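Local coordinates for DCN1-like protein 3 (Homo sapiens, PDB 4GBA) that contributes to cullin neddylation by transferring NEDD8 from N-terminally acetylated NEDD8-conjugating E2 enzymes to cullin C-terminal domain-RBX complexes, at residues A182-S185 and L186-T189. Numbering follows the deposited sequence.
Sequences AWPS and LFDT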
# COMPACT_ATOMS: atom_id res chain seq x y z
N ALA A 182 -14.95 -4.01 20.95
CA ALA A 182 -14.98 -4.96 19.84
C ALA A 182 -13.93 -4.67 18.75
O ALA A 182 -14.26 -4.56 17.55
CB ALA A 182 -16.38 -5.05 19.23
N TRP A 183 -12.66 -4.52 19.16
CA TRP A 183 -11.55 -4.43 18.23
C TRP A 183 -11.22 -5.84 17.74
O TRP A 183 -11.47 -6.80 18.46
CB TRP A 183 -10.31 -3.83 18.93
CG TRP A 183 -10.38 -2.34 19.29
CD1 TRP A 183 -10.30 -1.80 20.55
CD2 TRP A 183 -10.52 -1.23 18.38
NE1 TRP A 183 -10.39 -0.42 20.48
CE2 TRP A 183 -10.53 -0.05 19.16
CE3 TRP A 183 -10.65 -1.11 16.99
CZ2 TRP A 183 -10.65 1.23 18.60
CZ3 TRP A 183 -10.76 0.15 16.42
CH2 TRP A 183 -10.77 1.31 17.23
N PRO A 184 -10.65 -5.98 16.53
CA PRO A 184 -10.20 -7.34 16.20
C PRO A 184 -9.27 -7.80 17.31
O PRO A 184 -8.55 -6.97 17.87
CB PRO A 184 -9.46 -7.16 14.88
CG PRO A 184 -10.07 -5.92 14.28
CD PRO A 184 -10.34 -5.03 15.44
N SER A 185 -9.31 -9.08 17.65
CA SER A 185 -8.59 -9.57 18.82
C SER A 185 -7.09 -9.40 18.69
O SER A 185 -6.38 -9.26 19.69
CB SER A 185 -8.95 -11.04 19.11
OG SER A 185 -8.62 -11.85 18.00
N LEU A 186 -6.59 -9.39 17.46
CA LEU A 186 -5.18 -9.09 17.23
C LEU A 186 -4.72 -7.77 17.90
O LEU A 186 -3.58 -7.67 18.36
CB LEU A 186 -4.85 -9.07 15.73
CG LEU A 186 -3.35 -8.94 15.42
CD1 LEU A 186 -2.58 -10.16 15.96
CD2 LEU A 186 -3.09 -8.73 13.94
N PHE A 187 -5.59 -6.77 17.95
CA PHE A 187 -5.23 -5.51 18.59
C PHE A 187 -4.95 -5.72 20.08
O PHE A 187 -4.03 -5.11 20.64
CB PHE A 187 -6.29 -4.42 18.38
CG PHE A 187 -6.51 -4.04 16.93
CD1 PHE A 187 -5.75 -4.60 15.91
CD2 PHE A 187 -7.47 -3.10 16.59
CE1 PHE A 187 -5.97 -4.25 14.58
CE2 PHE A 187 -7.69 -2.74 15.26
CZ PHE A 187 -6.93 -3.32 14.26
N ASP A 188 -5.73 -6.58 20.73
CA ASP A 188 -5.53 -6.89 22.15
C ASP A 188 -4.22 -7.66 22.38
O ASP A 188 -3.47 -7.37 23.31
CB ASP A 188 -6.71 -7.68 22.73
CG ASP A 188 -6.79 -7.57 24.26
OD1 ASP A 188 -6.70 -6.43 24.79
OD2 ASP A 188 -6.92 -8.62 24.93
N THR A 189 -3.97 -8.65 21.53
CA THR A 189 -2.71 -9.38 21.54
C THR A 189 -1.52 -8.41 21.47
O THR A 189 -0.48 -8.63 22.10
CB THR A 189 -2.61 -10.34 20.34
OG1 THR A 189 -3.73 -11.24 20.34
CG2 THR A 189 -1.32 -11.14 20.39
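Phe187 packs back against Pro184 and Trp183 in a local contact at the start of helix 185-199, where the loop that follows helix 157-169 turns into the last helix of the chain. The clearest evidence is a CH-pi contact: Pro184 CD lies over one face of the Phe187 ring, 3.9 Å from its centroid and 27° off the ring normal. It is displaced toward the rim, with Phe187 CE2 as its closest ring atom at 3.5 Å. Trp183 meets the same phenyl group differently. Its CE3 reaches the Phe187 edge in the ring plane, 3.8 Å from Phe187 CE2, while Trp183 CB sits 3.8 Å from Phe187 CD2. The two aromatic planes are inclined at 45°, an oblique pairing. With CG beside its own backbone N and anti to the carbonyl carbon (chi1 -62°), the Phe187 ring lies against Pro184 CD.

Backbone bonds fix the turn that makes this possible. Phe187 N donates to Pro184 O at 3.0 Å, closing a tight turn ahead of the first regular helical bond. That bond runs from Thr189 N to Ser185 O at 3.1 Å and is nearly straight. Asp188 N adds a weak bond to the same Ser185 oxygen.

Beyond the turn, Phe166 of helix 157-169 meets both the Trp183 and Phe187 rings, and Trp141 of helix 138-147 also meets Phe187. Leu186 packs on Trp141 and Phe144. The arrangement is an aromatic-proline contact at a helix N-terminus, an i/i+3 proline CH-pi beside an i/i+4 aromatic pair; Phe187 and Leu186 carry the first turn of helix 185-199 onto helices 138-147 and 157-169, in the cullin-binding part of the DCUN1 (PONY) domain.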